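Local coordinates for Rv3303c-lpdA (Mycobacterium tuberculosis, PDB 1XDI), which reduces quinones such as menadione with electrons from NADH or NADPH, using one bound FAD per subunit, at residues V31-I39 with L105-R116. Numbering follows the deposited sequence.
With FAD (flavin-adenine dinucleotide), chain C.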
loop_
_atom_site.group_PDB
_atom_site.type_symbol
_atom_site.label_atom_id
_atom_site.label_comp_id
_atom_site.label_asym_id
_atom_site.label_seq_id
_atom_site.Cartn_x
_atom_site.Cartn_y
_atom_site.Cartn_z
ATOM N N VAL A 31 20.326 21.069 21.376
ATOM C CA VAL A 31 19.497 20.317 22.315
ATOM C C VAL A 31 20.088 20.207 23.732
ATOM O O VAL A 31 21.173 19.705 23.950
ATOM C CB VAL A 31 19.245 18.860 21.747
ATOM C CG1 VAL A 31 18.052 18.210 22.406
ATOM C CG2 VAL A 31 19.097 18.911 20.229
ATOM N N THR A 32 19.333 20.655 24.702
ATOM C CA THR A 32 19.740 20.553 26.098
ATOM C C THR A 32 18.751 19.656 26.821
ATOM O O THR A 32 17.571 19.883 26.695
ATOM C CB THR A 32 19.631 21.888 26.743
ATOM O OG1 THR A 32 20.121 22.903 25.829
ATOM C CG2 THR A 32 20.340 21.865 28.037
ATOM N N VAL A 33 19.209 18.628 27.540
ATOM C CA VAL A 33 18.320 17.722 28.323
ATOM C C VAL A 33 18.652 18.005 29.782
ATOM O O VAL A 33 19.784 17.821 30.175
ATOM C CB VAL A 33 18.614 16.194 28.086
ATOM C CG1 VAL A 33 17.834 15.323 29.118
ATOM C CG2 VAL A 33 18.194 15.772 26.709
ATOM N N ILE A 34 17.693 18.484 30.565
ATOM C CA ILE A 34 17.860 18.770 32.009
ATOM C C ILE A 34 17.063 17.659 32.692
ATOM O O ILE A 34 15.829 17.640 32.642
ATOM C CB ILE A 34 17.204 20.091 32.399
ATOM C CG1 ILE A 34 17.786 21.227 31.529
ATOM C CG2 ILE A 34 17.251 20.247 33.884
ATOM C CD1 ILE A 34 17.113 22.575 31.674
ATOM N N ASP A 35 17.783 16.712 33.280
ATOM C CA ASP A 35 17.203 15.561 33.961
ATOM C C ASP A 35 17.837 15.463 35.345
ATOM O O ASP A 35 19.047 15.678 35.508
ATOM C CB ASP A 35 17.488 14.296 33.141
ATOM C CG ASP A 35 17.299 13.034 33.934
ATOM O OD1 ASP A 35 16.161 12.723 34.372
ATOM O OD2 ASP A 35 18.331 12.366 34.125
ATOM N N CYS A 36 17.044 15.129 36.351
ATOM C CA CYS A 36 17.623 15.083 37.684
ATOM C C CYS A 36 18.103 13.715 38.100
ATOM O O CYS A 36 19.131 13.604 38.745
ATOM C CB CYS A 36 16.663 15.663 38.737
ATOM S SG CYS A 36 15.044 14.888 38.834
ATOM N N ASP A 37 17.442 12.650 37.688
ATOM C CA ASP A 37 17.938 11.368 38.172
ATOM C C ASP A 37 18.904 10.601 37.300
ATOM O O ASP A 37 19.500 9.635 37.745
ATOM C CB ASP A 37 16.766 10.455 38.576
ATOM C CG ASP A 37 15.932 11.044 39.729
ATOM O OD1 ASP A 37 16.557 11.748 40.576
ATOM O OD2 ASP A 37 14.682 10.798 39.769
ATOM N N GLY A 38 19.073 11.010 36.060
ATOM C CA GLY A 38 19.992 10.267 35.224
ATOM C C GLY A 38 19.275 9.670 34.049
ATOM O O GLY A 38 18.227 9.004 34.210
ATOM N N ILE A 39 19.873 9.940 32.877
ATOM C CA ILE A 39 19.425 9.519 31.554
ATOM C C ILE A 39 18.922 8.088 31.478
ATOM O O ILE A 39 19.661 7.130 31.760
ATOM C CB ILE A 39 20.522 9.700 30.527
ATOM C CG1 ILE A 39 21.106 11.107 30.664
ATOM C CG2 ILE A 39 19.946 9.528 29.129
ATOM C CD1 ILE A 39 20.135 12.236 30.519
ATOM N N LEU A 105 23.761 10.257 23.726
ATOM C CA LEU A 105 23.306 11.644 23.731
ATOM C C LEU A 105 24.515 12.547 23.668
ATOM O O LEU A 105 24.591 13.441 22.828
ATOM C CB LEU A 105 22.549 11.993 25.017
ATOM C CG LEU A 105 21.202 11.367 25.381
ATOM C CD1 LEU A 105 20.607 12.101 26.593
ATOM C CD2 LEU A 105 20.248 11.430 24.195
ATOM N N LEU A 106 25.463 12.289 24.572
ATOM C CA LEU A 106 26.690 13.062 24.727
ATOM C C LEU A 106 27.590 13.148 23.507
ATOM O O LEU A 106 28.146 14.202 23.215
ATOM C CB LEU A 106 27.470 12.515 25.921
ATOM C CG LEU A 106 27.600 13.402 27.184
ATOM C CD1 LEU A 106 26.363 14.214 27.554
ATOM C CD2 LEU A 106 27.933 12.496 28.276
ATOM N N SER A 107 27.729 12.052 22.775
ATOM C CA SER A 107 28.592 12.045 21.594
ATOM C C SER A 107 27.810 12.569 20.423
ATOM O O SER A 107 28.391 12.864 19.365
ATOM C CB SER A 107 29.041 10.632 21.261
ATOM O OG SER A 107 27.933 9.924 20.744
ATOM N N MET A 108 26.491 12.653 20.584
ATOM C CA MET A 108 25.666 13.161 19.504
ATOM C C MET A 108 25.597 14.685 19.672
ATOM O O MET A 108 24.929 15.416 18.912
ATOM C CB MET A 108 24.272 12.521 19.533
ATOM C CG MET A 108 23.663 12.330 18.146
ATOM S SD MET A 108 24.170 10.768 17.311
ATOM C CE MET A 108 26.048 10.959 17.032
ATOM N N GLY A 109 26.296 15.151 20.700
ATOM C CA GLY A 109 26.380 16.572 20.956
ATOM C C GLY A 109 25.240 17.135 21.765
ATOM O O GLY A 109 24.977 18.336 21.746
ATOM N N VAL A 110 24.529 16.277 22.468
ATOM C CA VAL A 110 23.439 16.771 23.282
ATOM C C VAL A 110 24.060 17.226 24.594
ATOM O O VAL A 110 24.911 16.540 25.135
ATOM C CB VAL A 110 22.397 15.645 23.496
ATOM C CG1 VAL A 110 21.372 16.040 24.520
ATOM C CG2 VAL A 110 21.708 15.347 22.172
ATOM N N GLN A 111 23.666 18.409 25.067
ATOM C CA GLN A 111 24.132 18.987 26.370
ATOM C C GLN A 111 23.266 18.480 27.520
ATOM O O GLN A 111 22.156 18.970 27.723
ATOM C CB GLN A 111 24.044 20.533 26.364
ATOM C CG GLN A 111 24.791 21.170 25.175
ATOM C CD GLN A 111 26.140 20.521 24.968
ATOM O OE1 GLN A 111 27.048 20.664 25.811
ATOM N NE2 GLN A 111 26.282 19.765 23.880
ATOM N N VAL A 112 23.762 17.491 28.263
ATOM C CA VAL A 112 23.015 16.938 29.389
ATOM C C VAL A 112 23.343 17.743 30.633
ATOM O O VAL A 112 24.524 17.964 30.907
ATOM C CB VAL A 112 23.426 15.531 29.662
ATOM C CG1 VAL A 112 22.531 14.951 30.677
ATOM C CG2 VAL A 112 23.346 14.740 28.422
ATOM N N ILE A 113 22.317 18.203 31.358
ATOM C CA ILE A 113 22.495 18.955 32.612
ATOM C C ILE A 113 21.759 18.278 33.760
ATOM O O ILE A 113 20.544 18.355 33.856
ATOM C CB ILE A 113 21.911 20.387 32.554
ATOM C CG1 ILE A 113 22.761 21.296 31.677
ATOM C CG2 ILE A 113 21.801 20.958 33.980
ATOM C CD1 ILE A 113 22.322 22.727 31.745
ATOM N N ALA A 114 22.499 17.655 34.655
ATOM C CA ALA A 114 21.901 16.974 35.810
ATOM C C ALA A 114 21.301 18.000 36.768
ATOM O O ALA A 114 22.038 18.779 37.392
ATOM C CB ALA A 114 22.979 16.119 36.529
ATOM N N GLY A 115 19.975 17.985 36.901
ATOM C CA GLY A 115 19.302 18.938 37.754
ATOM C C GLY A 115 17.812 18.908 37.540
ATOM O O GLY A 115 17.294 18.118 36.777
ATOM N N ARG A 116 17.102 19.775 38.230
ATOM C CA ARG A 116 15.659 19.823 38.136
ATOM C C ARG A 116 15.408 21.140 37.383
ATOM O O ARG A 116 15.993 22.198 37.725
ATOM C CB ARG A 116 15.074 19.859 39.546
ATOM C CG ARG A 116 13.589 19.566 39.640
ATOM C CD ARG A 116 12.947 20.191 40.871
ATOM N NE ARG A 116 12.533 21.583 40.582
ATOM C CZ ARG A 116 12.954 22.693 41.226
ATOM N NH1 ARG A 116 13.829 22.636 42.240
ATOM N NH2 ARG A 116 12.490 23.885 40.844
HETATM P PA FAD C . 10.304 8.670 33.246
HETATM O O1A FAD C . 9.500 8.398 34.511
HETATM O O2A FAD C . 10.990 7.465 32.605
HETATM O O5B FAD C . 11.333 9.718 33.657
HETATM C C5B FAD C . 11.197 11.140 33.609
HETATM C C4B FAD C . 12.493 11.526 34.290
HETATM O O4B FAD C . 12.668 12.918 34.344
HETATM C C3B FAD C . 12.737 11.025 35.813
HETATM O O3B FAD C . 13.495 9.818 35.911
HETATM C C2B FAD C . 13.370 12.142 36.498
HETATM O O2B FAD C . 14.765 12.067 36.804
HETATM C C1B FAD C . 13.165 13.342 35.608
HETATM N N9A FAD C . 12.450 14.438 36.130
HETATM C C8A FAD C . 11.286 14.569 36.860
HETATM N N7A FAD C . 10.989 15.808 37.159
HETATM C C5A FAD C . 11.999 16.538 36.604
HETATM C C6A FAD C . 12.303 17.908 36.553
HETATM N N6A FAD C . 11.545 18.826 37.115
HETATM N N1A FAD C . 13.447 18.296 35.885
HETATM C C2A FAD C . 14.256 17.403 35.294
HETATM N N3A FAD C . 14.029 16.034 35.295
HETATM C C4A FAD C . 12.826 15.740 36.017
HETATM N N1 FAD C . 6.558 0.528 30.139
HETATM C C2 FAD C . 6.788 -0.294 29.071
HETATM O O2 FAD C . 6.712 0.124 27.900
HETATM N N3 FAD C . 7.110 -1.612 29.306
HETATM C C4 FAD C . 7.239 -2.200 30.533
HETATM O O4 FAD C . 7.538 -3.391 30.606
HETATM C C4X FAD C . 7.010 -1.396 31.569
HETATM N N5 FAD C . 7.147 -1.987 32.857
HETATM C C5X FAD C . 6.910 -1.131 33.963
HETATM C C6 FAD C . 7.044 -1.624 35.279
HETATM C C7 FAD C . 6.815 -0.817 36.425
HETATM C C7M FAD C . 6.988 -1.412 37.844
HETATM C C8 FAD C . 6.420 0.537 36.217
HETATM C C8M FAD C . 6.129 1.487 37.367
HETATM C C9 FAD C . 6.298 1.052 34.958
HETATM C C9A FAD C . 6.546 0.285 33.825
HETATM N N10 FAD C . 6.445 0.784 32.440
HETATM C C10 FAD C . 6.677 -0.025 31.364
HETATM C "C1'" FAD C . 6.133 2.155 32.295
HETATM C "C2'" FAD C . 7.246 3.016 31.776
HETATM O "O2'" FAD C . 8.417 2.848 32.649
HETATM C "C3'" FAD C . 6.878 4.473 31.728
HETATM O "O3'" FAD C . 5.877 4.638 30.757
HETATM C "C4'" FAD C . 7.985 5.406 31.279
HETATM O "O4'" FAD C . 8.985 5.227 32.352
HETATM C "C5'" FAD C . 7.730 6.832 31.306
HETATM O "O5'" FAD C . 8.849 7.508 30.749
HETATM P P FAD C . 9.026 9.058 30.759
HETATM O O1P FAD C . 10.201 9.288 30.002
HETATM O O2P FAD C . 7.813 9.814 30.378
HETATM O O3P FAD C . 9.254 9.293 32.266
#
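Val33 O takes a hydrogen bond from Ile113 N at 2.8 Å, nearly straight on (N-H...O 170°), and the CA-H of Val112 also points at it. The pair belongs to the parallel sheet of the FAD-binding Rossmann-type domain. Strand 111-114 is the outermost strand here and lies alongside strand 29-35. Gln111 N binds Val31 O, and Gln111 O accepts from Val33 N at 3.0 Å. Farther along, Asp35 N reaches Ile113 O over a longer 3.3 Å, from above the carbonyl plane. Gly115 N then closes on Asp35 O.

Val33 and Val112 point to one face of the sheet. There Val33 CG2 meets Val110 CG1 at 3.9 Å, and helix 12-24 touches Val110 from outside the pair. Ile39 folds back over this face from the loop. Its CD1 lies 3.6 Å from Val112 CG1, while its CG2 meets Leu105 CD1 of helix 83-107 tip to tip. The Ile39 chain is bent at chi2 (-58°), which puts CD1 over the valine. On the other face, Ile34 CG1 packs against Ile113 CB, and strand 129-134 covers both isoleucines. Before the edge strand, Gly109 ends the helix in a Schellman motif.

The C-terminal ends of the strands hold the adenosine half of FAD. An acidic residue at the end of the second strand that binds a ribose hydroxyl is a classic Rossmann feature, and Asp35 fills that place. With CG anti to the backbone N (chi1 163°), Asp35 turns OD1 to the ribose, where it accepts from FAD O2B. Asp37 N donates to FAD O2B, the same ribose oxygen, at 2.9 Å. On the adenine, Arg116 CG lies 3.3 Å from FAD N6A, while Arg116 NH2 forms a salt bridge with Glu118 OE1.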